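Local coordinates for amino acid ABC transporter, binding protein (PDB 3VV5) that binds amino acids such as the lysine analogue S-(2-aminoethyl)-L-cysteine and probably delivers them to an ABC transporter for uptake, at residues A[120-129]-A[183-193]. Sequence-based numbering, arbitrary orientation.
Sequences YCTGGVIVSR and IDTWITDRFVA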
loop_
_atom_site.group_PDB
_atom_site.type_symbol
_atom_site.label_atom_id
_atom_site.label_comp_id
_atom_site.label_asym_id
_atom_site.label_seq_id
_atom_site.Cartn_x
_atom_site.Cartn_y
_atom_site.Cartn_z
ATOM N N TYR A 120 1.860 1.857 9.090
ATOM C CA TYR A 120 0.500 1.427 9.461
ATOM C C TYR A 120 0.363 -0.093 9.507
ATOM O O TYR A 120 1.248 -0.830 9.073
ATOM C CB TYR A 120 -0.619 2.056 8.598
ATOM C CG TYR A 120 -0.783 1.568 7.152
ATOM C CD1 TYR A 120 -1.678 0.537 6.843
ATOM C CD2 TYR A 120 -0.117 2.199 6.096
ATOM C CE1 TYR A 120 -1.873 0.104 5.539
ATOM C CE2 TYR A 120 -0.308 1.778 4.761
ATOM C CZ TYR A 120 -1.186 0.719 4.501
ATOM O OH TYR A 120 -1.406 0.286 3.211
ATOM N N CYS A 121 -0.746 -0.531 10.074
ATOM C CA CYS A 121 -1.053 -1.946 10.191
ATOM C C CYS A 121 -2.404 -2.191 9.574
ATOM O O CYS A 121 -3.293 -1.321 9.608
ATOM C CB CYS A 121 -1.018 -2.400 11.646
ATOM S SG CYS A 121 0.560 -3.180 12.119
ATOM N N THR A 122 -2.557 -3.380 8.996
ATOM C CA THR A 122 -3.715 -3.660 8.173
ATOM C C THR A 122 -3.841 -5.163 7.949
ATOM O O THR A 122 -3.152 -5.968 8.570
ATOM C CB THR A 122 -3.603 -2.899 6.805
ATOM O OG1 THR A 122 -4.839 -2.969 6.086
ATOM C CG2 THR A 122 -2.480 -3.459 5.927
ATOM N N GLY A 123 -4.701 -5.544 7.023
ATOM C CA GLY A 123 -4.778 -6.941 6.649
ATOM C C GLY A 123 -5.514 -7.090 5.357
ATOM O O GLY A 123 -6.161 -6.131 4.892
ATOM N N GLY A 124 -5.402 -8.285 4.779
ATOM C CA GLY A 124 -6.040 -8.618 3.502
ATOM C C GLY A 124 -7.388 -9.252 3.757
ATOM O O GLY A 124 -7.521 -10.039 4.672
ATOM N N VAL A 125 -8.384 -8.890 2.955
ATOM C CA VAL A 125 -9.766 -9.337 3.155
ATOM C C VAL A 125 -10.396 -9.905 1.882
ATOM O O VAL A 125 -10.090 -9.495 0.756
ATOM C CB VAL A 125 -10.720 -8.210 3.731
ATOM C CG1 VAL A 125 -10.414 -7.904 5.198
ATOM C CG2 VAL A 125 -10.669 -6.927 2.878
ATOM N N ILE A 126 -11.297 -10.856 2.090
ATOM C CA ILE A 126 -12.093 -11.404 1.014
ATOM C C ILE A 126 -13.233 -10.438 0.801
ATOM O O ILE A 126 -13.905 -10.058 1.749
ATOM C CB ILE A 126 -12.642 -12.802 1.394
ATOM C CG1 ILE A 126 -11.535 -13.843 1.236
ATOM C CG2 ILE A 126 -13.898 -13.166 0.556
ATOM C CD1 ILE A 126 -11.876 -15.208 1.784
ATOM N N VAL A 127 -13.425 -9.993 -0.436
ATOM C CA VAL A 127 -14.651 -9.273 -0.753
ATOM C C VAL A 127 -15.357 -9.869 -1.965
ATOM O O VAL A 127 -14.740 -10.164 -2.996
ATOM C CB VAL A 127 -14.519 -7.682 -0.703
ATOM C CG1 VAL A 127 -13.054 -7.184 -0.582
ATOM C CG2 VAL A 127 -15.337 -6.967 -1.738
ATOM N N SER A 128 -16.658 -10.081 -1.801
ATOM C CA SER A 128 -17.451 -10.709 -2.853
ATOM C C SER A 128 -18.722 -9.923 -3.074
ATOM O O SER A 128 -18.976 -8.924 -2.401
ATOM C CB SER A 128 -17.809 -12.161 -2.470
ATOM O OG SER A 128 -16.654 -12.913 -2.107
ATOM N N ARG A 129 -19.529 -10.379 -4.025
ATOM C CA ARG A 129 -20.873 -9.837 -4.154
ATOM C C ARG A 129 -21.670 -10.428 -2.993
ATOM O O ARG A 129 -21.266 -11.444 -2.428
ATOM C CB ARG A 129 -21.483 -10.166 -5.534
ATOM C CG ARG A 129 -20.716 -9.517 -6.707
ATOM C CD ARG A 129 -21.333 -9.825 -8.085
ATOM N NE ARG A 129 -21.275 -11.250 -8.413
ATOM C CZ ARG A 129 -20.170 -11.899 -8.787
ATOM N NH1 ARG A 129 -19.001 -11.266 -8.892
ATOM N NH2 ARG A 129 -20.227 -13.189 -9.063
ATOM N N ILE A 183 -15.227 -12.160 -11.857
ATOM C CA ILE A 183 -14.564 -12.930 -10.809
ATOM C C ILE A 183 -15.549 -13.073 -9.658
ATOM O O ILE A 183 -16.490 -12.283 -9.534
ATOM C CB ILE A 183 -13.258 -12.264 -10.322
ATOM C CG1 ILE A 183 -13.545 -10.874 -9.732
ATOM C CG2 ILE A 183 -12.222 -12.146 -11.466
ATOM C CD1 ILE A 183 -12.321 -10.220 -9.119
ATOM N N ASP A 184 -15.333 -14.078 -8.822
ATOM C CA ASP A 184 -16.200 -14.329 -7.670
ATOM C C ASP A 184 -15.805 -13.519 -6.443
ATOM O O ASP A 184 -16.643 -13.213 -5.587
ATOM C CB ASP A 184 -16.141 -15.805 -7.288
ATOM C CG ASP A 184 -16.832 -16.700 -8.299
ATOM O OD1 ASP A 184 -18.074 -16.588 -8.441
ATOM O OD2 ASP A 184 -16.137 -17.521 -8.929
ATOM N N THR A 185 -14.521 -13.197 -6.354
ATOM C CA THR A 185 -13.935 -12.669 -5.122
ATOM C C THR A 185 -12.734 -11.788 -5.446
ATOM O O THR A 185 -11.964 -12.098 -6.334
ATOM C CB THR A 185 -13.541 -13.832 -4.182
ATOM O OG1 THR A 185 -14.737 -14.396 -3.609
ATOM C CG2 THR A 185 -12.618 -13.350 -3.029
ATOM N N TRP A 186 -12.599 -10.678 -4.713
ATOM C CA TRP A 186 -11.460 -9.775 -4.812
ATOM C C TRP A 186 -10.750 -9.803 -3.465
ATOM O O TRP A 186 -11.406 -9.662 -2.428
ATOM C CB TRP A 186 -12.022 -8.372 -5.112
ATOM C CG TRP A 186 -11.076 -7.205 -5.076
ATOM C CD1 TRP A 186 -9.769 -7.157 -5.494
ATOM C CD2 TRP A 186 -11.411 -5.881 -4.638
ATOM N NE1 TRP A 186 -9.278 -5.858 -5.349
ATOM C CE2 TRP A 186 -10.266 -5.069 -4.817
ATOM C CE3 TRP A 186 -12.581 -5.304 -4.113
ATOM C CZ2 TRP A 186 -10.252 -3.705 -4.476
ATOM C CZ3 TRP A 186 -12.563 -3.954 -3.764
ATOM C CH2 TRP A 186 -11.409 -3.169 -3.956
ATOM N N ILE A 187 -9.438 -10.060 -3.454
ATOM C CA ILE A 187 -8.699 -10.041 -2.203
ATOM C C ILE A 187 -7.883 -8.773 -2.192
ATOM O O ILE A 187 -7.076 -8.537 -3.096
ATOM C CB ILE A 187 -7.801 -11.284 -1.975
ATOM C CG1 ILE A 187 -8.657 -12.562 -1.864
ATOM C CG2 ILE A 187 -6.996 -11.114 -0.675
ATOM C CD1 ILE A 187 -7.836 -13.818 -1.563
ATOM N N THR A 188 -8.108 -7.941 -1.175
ATOM C CA THR A 188 -7.465 -6.638 -1.137
ATOM C C THR A 188 -7.318 -6.183 0.297
ATOM O O THR A 188 -7.653 -6.914 1.221
ATOM C CB THR A 188 -8.294 -5.596 -1.968
ATOM O OG1 THR A 188 -7.548 -4.385 -2.150
ATOM C CG2 THR A 188 -9.616 -5.292 -1.294
ATOM N N ASP A 189 -6.865 -4.943 0.464
ATOM C CA ASP A 189 -6.679 -4.329 1.773
ATOM C C ASP A 189 -8.008 -3.963 2.420
ATOM O O ASP A 189 -8.898 -3.428 1.749
ATOM C CB ASP A 189 -5.811 -3.088 1.602
ATOM C CG ASP A 189 -5.602 -2.349 2.886
ATOM O OD1 ASP A 189 -4.568 -2.598 3.573
ATOM O OD2 ASP A 189 -6.469 -1.506 3.195
ATOM N N ARG A 190 -8.113 -4.176 3.741
ATOM C CA ARG A 190 -9.372 -3.955 4.456
ATOM C C ARG A 190 -9.862 -2.506 4.408
ATOM O O ARG A 190 -11.058 -2.255 4.279
ATOM C CB ARG A 190 -9.262 -4.441 5.917
ATOM C CG ARG A 190 -8.158 -3.748 6.738
ATOM C CD ARG A 190 -8.066 -4.291 8.171
ATOM N NE ARG A 190 -9.271 -3.957 8.934
ATOM C CZ ARG A 190 -9.675 -4.597 10.032
ATOM N NH1 ARG A 190 -8.974 -5.622 10.516
ATOM N NH2 ARG A 190 -10.787 -4.211 10.644
ATOM N N PHE A 191 -8.935 -1.557 4.513
ATOM C CA PHE A 191 -9.301 -0.137 4.415
ATOM C C PHE A 191 -9.653 0.266 2.988
ATOM O O PHE A 191 -10.525 1.103 2.781
ATOM C CB PHE A 191 -8.166 0.752 4.938
ATOM C CG PHE A 191 -7.842 0.523 6.388
ATOM C CD1 PHE A 191 -8.695 1.005 7.388
ATOM C CD2 PHE A 191 -6.693 -0.174 6.754
ATOM C CE1 PHE A 191 -8.415 0.791 8.735
ATOM C CE2 PHE A 191 -6.397 -0.401 8.103
ATOM C CZ PHE A 191 -7.263 0.082 9.093
ATOM N N VAL A 192 -8.959 -0.292 1.997
ATOM C CA VAL A 192 -9.346 0.026 0.624
ATOM C C VAL A 192 -10.697 -0.567 0.255
ATOM O O VAL A 192 -11.490 0.115 -0.396
ATOM C CB VAL A 192 -8.213 -0.074 -0.498
ATOM C CG1 VAL A 192 -6.833 -0.386 0.028
ATOM C CG2 VAL A 192 -8.648 -0.872 -1.787
ATOM N N ALA A 193 -10.986 -1.786 0.722
ATOM C CA ALA A 193 -12.306 -2.400 0.525
ATOM C C ALA A 193 -13.410 -1.543 1.152
ATOM O O ALA A 193 -14.427 -1.267 0.523
ATOM C CB ALA A 193 -12.333 -3.804 1.154
HETATM O O HOH W 1 -2.120 -2.104 2.129
HETATM O O HOH W 2 -19.288 -12.779 -5.651
#
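Val125 and Val127 exchange paired backbone hydrogen bonds with Thr188 and Trp186, joining strands 120-129 and 185-189 antiparallel; the straightest, Trp186 N to Val127 O, spans 2.8 Å. Past the strand, Arg190 N still donates a hydrogen bond to Gly123 O. Apolar packing follows on one face, where the compact methyl of Ala193 lets the helix beginning at Arg190 settle against Val125 CG2 and Val127 CG1, each 3.9 Å from Ala193 CB. The Val127 and Trp186 side chains lie side by side, CG2 meeting CE3, while Ile126 and Ile187 pack on the reverse face. This belongs to the bilobal fold of periplasmic solute-binding proteins: strand 120-129 leads from the crossover between the lobes into the second lobe, and the side chain of Asp189 lies about 5 Å from bound L-thialysine. With CG anti to the backbone N (chi1 178°), Asp189 divides its oxygens: OD2 N-caps the helix through Val192 N, whereas OD1 accepts from Thr122 OG1 at 2.6 Å, above the carboxylate plane, and from a water that also binds Tyr120 OH, a hydroxyl hydrogen-bonded to Ser102 as well. A leucine here would probably leave Thr122 OG1 without its acceptor and the helix N-terminus uncapped. At the far end, Arg129 is long enough for NH1 to donate to Ile183 O, 2.8 Å away in the guanidinium plane, and also to Leu178 O.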